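Local coordinates for bacterial bifunctional deaminase-reductase C-terminal domain-containing protein (Corynebacterium diphtheriae, PDB 2P4G) that probably acts as an NADP-dependent reductase of riboflavin biosynthesis, reducing 5-amino-6-(5-phosphoribosylamino)uracil, at residues A40-I44 with T215-I221; I67-G71 with V91-I97; K111-K117 with S137-Q143; T173-K177 with V199-A203. All blocks are in the same frame, centred on the assembly; numbering follows the deposited sequence. Where two conformers were deposited one is given.

The four contacts are spread over one mixed sheet and the helices packed on it. Contact 1 pairs strands 35-43 and 211-217, contact 3 strands 111-115 and 139-143 of the same sheet, their centres about 27 Å apart on opposite sides of the chain's centre. Along the chain, contacts 2, 3 and 4 close in turn, all within the span from 44 to 215. Contact 2 touches contact 3, V91 against L112, helix 95-103 preceding strand 111-115. Contact 4 joins two helices beside contact 3, L176 and V199 meeting L115. Y200 of contact 4 touches A40 of contact 1, and one ethanediol bridges them. Together they tie the sheet and its helices into one RibD C-terminal-type domain.

Contact 1 (A40-I44 with T215-I221); sequences AITSI and TIAPNII. With EDO (1,2-ethanediol), chain L.
Parallel pairing, with I41 opposite T215 and T42 opposite I216, leads into a turn at P218 and a strand at the subunit interface. T215 N bonds A40 O, T42 N bonds T215 O, and A217 N bonds T42 O at 2.8 Å, nearly straight (173°). On one face the side chains of I41 and T215 cross at a slant, CG1 to CB 4.1 Å; on the other T42 and I216 lie side by side. T42 OG1 takes an in-plane lone pair of S43 O. In this RibD-like sheet, strand 211-217 marks the change from parallel to antiparallel order, its other side pairing with strand 254-260. Beyond the inverse gamma turn at P218, I44 N reaches N219 O at 3.0 Å, and N219-I221 form an antiparallel ladder with a strand of the second subunit. With CG1 between its backbone N and carbonyl carbon (chi1 64°), I44 sends CD1 to I220 CG1 at 3.7 Å, while CG2 sits 3.5 Å from I216 CG2, these side chains crossing at about a right angle. N219 ND2 is buried beside S43 CB without a polar partner; S43 OG is hydrogen-bonded to N45 and S47. I41 N donates to ethanediol O1.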
# COMPACT_ATOMS: atom_id res chain seq x y z
N ALA A 40 -0.61 12.09 0.40
CA ALA A 40 -1.12 11.07 1.31
C ALA A 40 0.01 10.23 1.90
O ALA A 40 1.13 10.21 1.36
CB ALA A 40 -2.22 10.20 0.61
N ILE A 41 -0.27 9.62 3.05
CA ILE A 41 0.62 8.68 3.71
C ILE A 41 -0.11 7.35 3.93
O ILE A 41 -1.31 7.32 4.19
CB ILE A 41 1.18 9.29 5.06
CG1 ILE A 41 2.29 8.40 5.65
CG2 ILE A 41 0.08 9.52 6.05
CD1 ILE A 41 3.14 9.11 6.70
N THR A 42 0.60 6.25 3.82
CA THR A 42 0.00 4.93 3.96
C THR A 42 1.01 3.96 4.57
O THR A 42 2.22 4.12 4.38
CB THR A 42 -0.46 4.38 2.57
OG1 THR A 42 -1.11 3.12 2.73
CG2 THR A 42 0.73 4.24 1.58
N SER A 43 0.51 2.98 5.32
CA SER A 43 1.29 1.80 5.63
C SER A 43 1.56 1.06 4.33
O SER A 43 0.93 1.34 3.29
CB SER A 43 0.54 0.93 6.63
OG SER A 43 -0.59 0.32 6.05
N ILE A 44 2.50 0.12 4.34
CA ILE A 44 2.80 -0.64 3.14
C ILE A 44 1.61 -1.48 2.64
O ILE A 44 1.49 -1.80 1.45
CB ILE A 44 4.05 -1.54 3.29
CG1 ILE A 44 3.84 -2.63 4.34
CG2 ILE A 44 5.29 -0.66 3.57
CD1 ILE A 44 4.54 -3.95 4.02
N THR A 215 3.53 8.89 0.40
CA THR A 215 4.56 8.43 1.30
C THR A 215 4.16 7.06 1.80
O THR A 215 3.04 6.88 2.28
CB THR A 215 4.67 9.37 2.51
OG1 THR A 215 4.92 10.70 2.04
CG2 THR A 215 5.79 8.90 3.50
N ILE A 216 5.07 6.09 1.70
CA ILE A 216 4.84 4.73 2.17
C ILE A 216 5.72 4.49 3.38
O ILE A 216 6.96 4.50 3.29
CB ILE A 216 5.14 3.70 1.11
CG1 ILE A 216 4.33 4.03 -0.16
CG2 ILE A 216 4.82 2.28 1.64
CD1 ILE A 216 4.96 3.60 -1.42
N ALA A 217 5.05 4.30 4.51
CA ALA A 217 5.67 4.28 5.81
C ALA A 217 6.07 2.85 6.11
O ALA A 217 5.37 1.90 5.74
CB ALA A 217 4.71 4.81 6.87
N PRO A 218 7.24 2.69 6.76
CA PRO A 218 7.76 1.36 7.01
C PRO A 218 6.97 0.64 8.11
O PRO A 218 7.52 0.26 9.14
CB PRO A 218 9.19 1.66 7.46
CG PRO A 218 9.08 2.99 8.17
CD PRO A 218 8.12 3.75 7.32
N ASN A 219 5.67 0.47 7.91
CA ASN A 219 4.89 -0.34 8.84
C ASN A 219 3.75 -1.14 8.22
O ASN A 219 3.30 -0.87 7.11
CB ASN A 219 4.43 0.48 10.06
CG ASN A 219 3.98 1.86 9.71
OD1 ASN A 219 4.60 2.86 10.09
ND2 ASN A 219 2.88 1.93 8.97
N ILE A 220 3.36 -2.19 8.93
CA ILE A 220 2.27 -3.08 8.55
C ILE A 220 1.19 -2.90 9.58
O ILE A 220 1.47 -2.96 10.75
CB ILE A 220 2.69 -4.54 8.60
CG1 ILE A 220 3.78 -4.81 7.56
CG2 ILE A 220 1.47 -5.44 8.47
CD1 ILE A 220 4.24 -6.25 7.48
N ILE A 221 -0.04 -2.67 9.14
CA ILE A 221 -1.20 -2.49 10.02
C ILE A 221 -2.31 -3.43 9.56
O ILE A 221 -2.85 -3.27 8.45
CB ILE A 221 -1.69 -1.03 9.98
CG1 ILE A 221 -0.54 -0.08 10.41
CG2 ILE A 221 -2.93 -0.87 10.87
CD1 ILE A 221 -0.75 1.41 10.10
C1 EDO L . -3.34 9.84 4.70
O1 EDO L . -2.60 10.92 4.10
C2 EDO L . -4.54 10.42 5.46
O2 EDO L . -5.55 10.82 4.52

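Contact 2 (I67-G71 with V91-I97); sequences IQLRG and VVLPHGI. With EDO (1,2-ethanediol), chain G.
I67 lays its CG2 methyl against the ring of P94, CG2 to CD 3.5 Å, a tight carbon contact in which the two side chains meet at a slant. The helix carrying I67, 60-72, belongs to the beta-alpha-beta crossover between the parallel strands 35-43 and 75-79; P94 is the N-cap residue of helix 95-103, and the contact lays the lead-in and first turn of helix 95-103 against the side of helix 60-72. L93, just before P94, lies over the backbone of helix 60-72. Its CG lies opposite the carbonyl carbon (chi1 -71°), which brings CD2 over the helical bond from G71 N to I67 O, 3.6 Å from I67 O and 3.7 Å from G71 N. R70 CB touches the same methyl. In the first turn of helix 95-103, I97 uses its CG2 branch against G71, which has no side chain, and comes to 3.7 Å from G71 CA. The other end of I97, CD1, lies 3.8 Å from Q68 OE1, while Q68 NE2 is hydrogen-bonded to T18. R70 runs extended from CG to NE past V91, whose CG2 meets NH1 obliquely. NE is paired with E194 in a salt bridge, and O2 of an ethanediol, probably from the crystallisation liquor, sits in the guanidinium plane at its edge, taking bonds from NH1 and NH2, which probably limits its rotation in the crystal. A water completes the link, accepting from R70 NH1 at 2.8 Å and from V92 N at 3.0 Å.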
# COMPACT_ATOMS: atom_id res chain seq x y z
N ILE A 67 4.71 20.64 3.98
CA ILE A 67 4.90 22.10 3.99
C ILE A 67 5.35 22.60 2.62
O ILE A 67 4.87 23.63 2.15
CB ILE A 67 5.91 22.54 5.07
CG1 ILE A 67 5.35 22.26 6.47
CG2 ILE A 67 6.24 24.02 4.95
CD1 ILE A 67 4.00 22.76 6.65
N GLN A 68 6.25 21.86 1.99
CA GLN A 68 6.74 22.21 0.64
C GLN A 68 5.57 22.27 -0.35
O GLN A 68 5.46 23.20 -1.13
CB GLN A 68 7.80 21.19 0.16
CG GLN A 68 8.59 21.63 -1.03
CD GLN A 68 9.68 22.61 -0.66
OE1 GLN A 68 9.50 23.83 -0.77
NE2 GLN A 68 10.80 22.10 -0.18
N LEU A 69 4.68 21.28 -0.27
CA LEU A 69 3.52 21.20 -1.18
C LEU A 69 2.51 22.29 -0.88
O LEU A 69 1.93 22.89 -1.79
CB LEU A 69 2.86 19.81 -1.15
CG LEU A 69 1.80 19.55 -2.24
CD1 LEU A 69 2.33 19.67 -3.67
CD2 LEU A 69 1.12 18.21 -2.05
N ARG A 70 2.35 22.60 0.40
CA ARG A 70 1.60 23.78 0.81
C ARG A 70 2.16 25.09 0.26
O ARG A 70 1.40 25.99 -0.07
CB ARG A 70 1.50 23.86 2.34
CG ARG A 70 0.49 22.88 2.91
CD ARG A 70 0.32 23.03 4.41
NE ARG A 70 -0.89 22.32 4.83
CZ ARG A 70 -1.60 22.60 5.91
NH1 ARG A 70 -1.24 23.57 6.74
NH2 ARG A 70 -2.70 21.91 6.16
N GLY A 71 3.48 25.18 0.14
CA GLY A 71 4.13 26.32 -0.46
C GLY A 71 3.88 26.43 -1.95
O GLY A 71 3.98 27.52 -2.51
N VAL A 91 -3.01 27.75 8.60
CA VAL A 91 -1.90 27.41 7.75
C VAL A 91 -0.72 28.32 8.07
O VAL A 91 -0.87 29.55 8.24
CB VAL A 91 -2.30 27.49 6.28
CG1 VAL A 91 -1.09 27.31 5.37
CG2 VAL A 91 -3.39 26.44 5.98
N VAL A 92 0.45 27.69 8.22
CA VAL A 92 1.73 28.42 8.39
C VAL A 92 2.69 28.00 7.29
O VAL A 92 2.67 26.86 6.83
CB VAL A 92 2.43 28.16 9.79
CG1 VAL A 92 1.53 28.57 10.94
CG2 VAL A 92 2.80 26.70 9.94
N LEU A 93 3.55 28.92 6.88
CA LEU A 93 4.66 28.60 5.98
C LEU A 93 5.94 29.26 6.46
O LEU A 93 5.90 30.33 7.07
CB LEU A 93 4.36 29.02 4.53
CG LEU A 93 3.31 28.26 3.72
CD1 LEU A 93 3.06 29.00 2.42
CD2 LEU A 93 3.77 26.84 3.45
N PRO A 94 7.08 28.64 6.16
CA PRO A 94 8.37 29.22 6.48
C PRO A 94 8.57 30.61 5.87
O PRO A 94 8.08 30.94 4.79
CB PRO A 94 9.36 28.24 5.88
CG PRO A 94 8.65 26.97 5.81
CD PRO A 94 7.23 27.31 5.55
N HIS A 95 9.28 31.43 6.61
CA HIS A 95 9.50 32.80 6.23
C HIS A 95 9.99 32.87 4.77
O HIS A 95 9.53 33.70 3.99
CB HIS A 95 10.52 33.40 7.19
CG HIS A 95 10.85 34.81 6.90
ND1 HIS A 95 11.94 35.16 6.13
CD2 HIS A 95 10.25 35.96 7.28
CE1 HIS A 95 11.99 36.48 6.06
NE2 HIS A 95 10.97 36.99 6.74
N GLY A 96 10.93 31.98 4.43
CA GLY A 96 11.52 31.91 3.10
C GLY A 96 10.49 31.63 2.01
O GLY A 96 10.42 32.34 1.01
N ILE A 97 9.67 30.61 2.21
CA ILE A 97 8.68 30.24 1.19
C ILE A 97 7.69 31.39 0.93
O ILE A 97 7.51 31.79 -0.22
CB ILE A 97 7.93 28.98 1.57
CG1 ILE A 97 8.91 27.79 1.67
CG2 ILE A 97 6.84 28.69 0.55
CD1 ILE A 97 8.20 26.37 1.81
C1 EDO G . -1.55 24.32 10.55
O1 EDO G . -0.53 24.04 11.52
C2 EDO G . -2.26 23.09 9.91
O2 EDO G . -3.25 23.46 8.86
O HOH W 1 1.13 24.88 7.56

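Contact 3 (K111-K117 with S137-Q143); sequences KLTLLSK and SPLVITQ. With EDO (1,2-ethanediol), chain N.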
# COMPACT_ATOMS: atom_id res chain seq x y z
N LYS A 111 -5.18 29.05 0.72
CA LYS A 111 -6.47 29.05 1.38
C LYS A 111 -6.78 27.66 1.86
O LYS A 111 -6.84 26.70 1.08
CB LYS A 111 -7.58 29.51 0.41
CG LYS A 111 -8.95 29.72 1.05
CD LYS A 111 -8.93 30.92 1.97
CE LYS A 111 -10.30 31.25 2.57
NZ LYS A 111 -10.19 32.43 3.50
N LEU A 112 -7.01 27.53 3.16
CA LEU A 112 -7.46 26.27 3.73
C LEU A 112 -8.95 26.11 3.51
O LEU A 112 -9.74 26.96 3.92
CB LEU A 112 -7.15 26.21 5.23
CG LEU A 112 -7.49 24.94 5.98
CD1 LEU A 112 -6.75 23.70 5.38
CD2 LEU A 112 -7.15 25.13 7.46
N THR A 113 -9.32 25.00 2.88
CA THR A 113 -10.70 24.68 2.50
C THR A 113 -11.12 23.37 3.17
O THR A 113 -10.49 22.32 2.97
CB THR A 113 -10.86 24.57 0.96
OG1 THR A 113 -10.33 25.74 0.36
CG2 THR A 113 -12.34 24.40 0.54
N LEU A 114 -12.17 23.47 3.98
CA LEU A 114 -12.58 22.37 4.84
C LEU A 114 -13.90 21.87 4.38
O LEU A 114 -14.85 22.66 4.23
CB LEU A 114 -12.71 22.84 6.28
CG LEU A 114 -11.45 23.36 6.96
CD1 LEU A 114 -11.83 23.87 8.37
CD2 LEU A 114 -10.34 22.27 7.02
N LEU A 115 -13.95 20.57 4.10
CA LEU A 115 -15.16 19.91 3.66
C LEU A 115 -15.85 19.28 4.87
O LEU A 115 -15.28 18.42 5.55
CB LEU A 115 -14.81 18.82 2.65
CG LEU A 115 -13.97 19.24 1.44
CD1 LEU A 115 -13.82 18.06 0.48
CD2 LEU A 115 -14.56 20.41 0.72
N SER A 116 -17.07 19.69 5.13
CA SER A 116 -17.78 19.28 6.34
C SER A 116 -19.26 19.15 6.08
O SER A 116 -19.98 20.17 5.93
CB SER A 116 -17.56 20.31 7.46
OG SER A 116 -18.29 19.94 8.62
N LYS A 117 -19.75 17.93 6.09
CA LYS A 117 -21.18 17.75 5.96
C LYS A 117 -21.92 18.05 7.26
O LYS A 117 -23.01 18.58 7.23
CB LYS A 117 -21.52 16.37 5.37
CG LYS A 117 -21.04 16.23 3.88
CD LYS A 117 -21.64 15.02 3.17
CE LYS A 117 -20.67 14.45 2.11
NZ LYS A 117 -21.37 13.56 1.12
N SER A 137 -8.49 32.36 7.68
CA SER A 137 -9.83 31.82 7.86
C SER A 137 -10.14 30.73 6.80
O SER A 137 -9.88 30.92 5.62
CB SER A 137 -10.87 32.96 7.79
OG SER A 137 -12.15 32.55 8.25
N PRO A 138 -10.70 29.59 7.23
CA PRO A 138 -10.94 28.51 6.31
C PRO A 138 -12.22 28.70 5.53
O PRO A 138 -13.20 29.20 6.08
CB PRO A 138 -11.12 27.32 7.24
CG PRO A 138 -11.71 27.90 8.47
CD PRO A 138 -11.11 29.24 8.60
N LEU A 139 -12.21 28.27 4.27
CA LEU A 139 -13.40 28.24 3.48
C LEU A 139 -14.07 26.89 3.84
O LEU A 139 -13.48 25.83 3.66
CB LEU A 139 -13.04 28.33 2.00
CG LEU A 139 -14.17 28.22 0.97
CD1 LEU A 139 -15.23 29.30 1.19
CD2 LEU A 139 -13.59 28.25 -0.46
N VAL A 140 -15.29 26.95 4.38
CA VAL A 140 -16.02 25.74 4.72
C VAL A 140 -16.98 25.40 3.59
O VAL A 140 -17.71 26.26 3.11
CB VAL A 140 -16.76 25.87 6.06
CG1 VAL A 140 -17.60 24.58 6.35
CG2 VAL A 140 -15.75 26.14 7.15
N ILE A 141 -16.93 24.14 3.15
CA ILE A 141 -17.81 23.64 2.10
C ILE A 141 -18.67 22.52 2.70
O ILE A 141 -18.16 21.50 3.14
CB ILE A 141 -17.04 23.08 0.87
CG1 ILE A 141 -15.99 24.08 0.34
CG2 ILE A 141 -18.03 22.63 -0.23
CD1 ILE A 141 -16.53 25.29 -0.31
N THR A 142 -19.98 22.73 2.71
CA THR A 142 -20.92 21.79 3.25
C THR A 142 -22.06 21.54 2.24
O THR A 142 -21.98 21.95 1.08
CB THR A 142 -21.45 22.29 4.61
OG1 THR A 142 -22.32 21.31 5.18
CG2 THR A 142 -22.18 23.61 4.46
N GLN A 143 -23.11 20.88 2.69
CA GLN A 143 -24.22 20.53 1.82
C GLN A 143 -25.51 20.72 2.59
O GLN A 143 -25.55 20.48 3.77
CB GLN A 143 -24.04 19.07 1.40
CG GLN A 143 -24.93 18.62 0.27
CD GLN A 143 -24.35 17.44 -0.51
OE1 GLN A 143 -23.55 16.64 0.00
NE2 GLN A 143 -24.76 17.33 -1.77
C1 EDO N . -15.44 15.34 7.07
O1 EDO N . -14.18 14.71 6.82
C2 EDO N . -16.30 15.31 5.80
O2 EDO N . -17.64 15.71 6.13
O HOH W 2 -22.68 14.08 -1.30
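K111 curls its side chain round to S137: CG lies anti to the backbone N (chi1 -172°), the chain bends at chi2 (69°), and NZ then donates to S137 O at 2.6 Å, tilted 26° from the carbonyl plane. On the way CE passes 4.0 Å from L139 CB. On the opposite face, that of L114 and V140, L114 CD1 presses on P138 CB at 3.7 Å, leucine crossing proline at a slant. Strands 111-115 and 139-143 are parallel neighbours in the open sheet, bonded alternately from L139 N to L112 O, L114 N to L139 O, I141 N to L114 O and S116 N to I141 O. T113, L115, L139 and I141 share a face, where helix 175-184 packs on T113, L115 and I141. There T113 CG2, opposite its backbone N, reaches I141 CG1 at 3.7 Å. L115 runs alongside I141 and brings CD2 to I141 CB at 3.6 Å. Toward the C-terminal end of the pair, K117 and Q143 lie side by side: K117 NZ donates to a water at 2.8 Å, which donates to Q143 OE1 at 3.0 Å. Q143 NE2 bonds P170 O. K117 N is bonded to ethanediol O2.

Contact 4 (T173-K177 with V199-A203); sequences TNPLK and VYRQA. With EDO (1,2-ethanediol), chain L.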
# COMPACT_ATOMS: atom_id res chain seq x y z
N THR A 173 -25.67 17.89 -5.44
CA THR A 173 -24.32 18.13 -5.96
C THR A 173 -23.18 17.36 -5.26
O THR A 173 -23.36 16.75 -4.21
CB THR A 173 -24.00 19.63 -5.83
OG1 THR A 173 -24.15 20.02 -4.46
CG2 THR A 173 -24.92 20.47 -6.70
N ASN A 174 -22.01 17.40 -5.88
CA ASN A 174 -20.80 16.81 -5.33
C ASN A 174 -19.96 17.90 -4.66
O ASN A 174 -19.55 18.85 -5.32
CB ASN A 174 -20.00 16.13 -6.45
CG ASN A 174 -18.82 15.33 -5.93
OD1 ASN A 174 -18.18 15.66 -4.93
ND2 ASN A 174 -18.50 14.25 -6.64
N PRO A 175 -19.67 17.76 -3.35
CA PRO A 175 -18.97 18.82 -2.60
C PRO A 175 -17.54 19.11 -3.08
O PRO A 175 -17.12 20.25 -3.02
CB PRO A 175 -18.93 18.26 -1.18
CG PRO A 175 -18.99 16.78 -1.36
CD PRO A 175 -19.95 16.60 -2.49
N LEU A 176 -16.80 18.09 -3.51
CA LEU A 176 -15.48 18.30 -4.12
C LEU A 176 -15.54 19.11 -5.41
O LEU A 176 -14.74 20.01 -5.60
CB LEU A 176 -14.76 16.98 -4.41
CG LEU A 176 -13.72 16.55 -3.39
CD1 LEU A 176 -13.10 15.22 -3.81
CD2 LEU A 176 -12.63 17.62 -3.25
N LYS A 177 -16.47 18.77 -6.29
CA LYS A 177 -16.70 19.53 -7.52
C LYS A 177 -16.99 20.98 -7.16
O LYS A 177 -16.47 21.92 -7.79
CB LYS A 177 -17.88 18.93 -8.30
CG LYS A 177 -18.63 19.86 -9.26
CD LYS A 177 -17.85 20.14 -10.55
CE LYS A 177 -18.79 20.57 -11.67
NZ LYS A 177 -18.05 20.75 -12.94
N VAL A 199 -12.16 11.73 0.63
CA VAL A 199 -11.91 12.90 -0.17
C VAL A 199 -11.01 12.52 -1.36
O VAL A 199 -11.32 12.84 -2.50
CB VAL A 199 -11.31 14.04 0.70
CG1 VAL A 199 -11.05 15.29 -0.11
CG2 VAL A 199 -12.25 14.34 1.86
N TYR A 200 -9.94 11.79 -1.08
CA TYR A 200 -9.12 11.19 -2.15
C TYR A 200 -9.99 10.42 -3.11
O TYR A 200 -9.90 10.58 -4.33
CB TYR A 200 -8.11 10.19 -1.58
CG TYR A 200 -7.07 10.75 -0.64
CD1 TYR A 200 -6.46 11.97 -0.88
CD2 TYR A 200 -6.64 10.02 0.45
CE1 TYR A 200 -5.50 12.45 -0.03
CE2 TYR A 200 -5.69 10.52 1.30
CZ TYR A 200 -5.12 11.73 1.06
OH TYR A 200 -4.15 12.22 1.92
N ARG A 201 -10.87 9.59 -2.55
CA ARG A 201 -11.78 8.76 -3.34
C ARG A 201 -12.69 9.58 -4.24
O ARG A 201 -12.80 9.30 -5.43
CB ARG A 201 -12.60 7.89 -2.38
CG ARG A 201 -13.55 6.86 -3.04
CD ARG A 201 -12.84 5.98 -4.05
NE ARG A 201 -13.61 4.79 -4.43
CZ ARG A 201 -13.78 3.72 -3.64
NH1 ARG A 201 -13.23 3.69 -2.44
NH2 ARG A 201 -14.50 2.68 -4.05
N GLN A 202 -13.37 10.57 -3.67
CA GLN A 202 -14.28 11.41 -4.45
C GLN A 202 -13.52 12.13 -5.57
O GLN A 202 -14.03 12.28 -6.65
CB GLN A 202 -15.01 12.43 -3.56
CG GLN A 202 -16.04 11.83 -2.58
CD GLN A 202 -16.56 12.84 -1.52
OE1 GLN A 202 -15.85 13.21 -0.57
NE2 GLN A 202 -17.82 13.28 -1.70
N ALA A 203 -12.28 12.56 -5.28
CA ALA A 203 -11.47 13.32 -6.25
C ALA A 203 -10.98 12.45 -7.42
O ALA A 203 -11.01 12.87 -8.57
CB ALA A 203 -10.26 13.96 -5.51
C1 EDO L . -3.34 9.84 4.70
O1 EDO L . -2.60 10.92 4.10
C2 EDO L . -4.54 10.42 5.46
O2 EDO L . -5.55 10.82 4.52
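V199 O receives the helical bond from A203 N at 3.0 Å, and the CD1 methyl of L176 settles against both ends of it, 3.2 Å from V199 O and 3.1 Å from A203 N. CD1 also meets A203 CB at 3.5 Å and Q202 CB at 3.4 Å, so this one methyl meets several groups at once, wedged tightly into the side of helix 197-206. On the second branch, L176 CD2 lies 4.2 Å from V199 CG1. L176 reaches this position with chi1 at -100°, away from the staggered values, which may reflect strain or an imperfectly placed side chain. Helices 175-184 and 197-206 lie on one face of the sheet, joined through strand 190-195, and L176 and V199 both rest on L115. At the start of the first helix, N174 is the N-cap residue, its OD1 accepting a weak bond from L176 N, and the extended side chain of Q202 crosses P175 at about a right angle. On the far side of helix 197-206, Y200 OH bonds I39 O and accepts from ethanediol O1 at 3.0 Å. No hydrogen bond joins the two segments: the polar backbone atoms under L176 CD1 already satisfy each other, which implies that this contact rests on close apolar packing rather than on polar bonds.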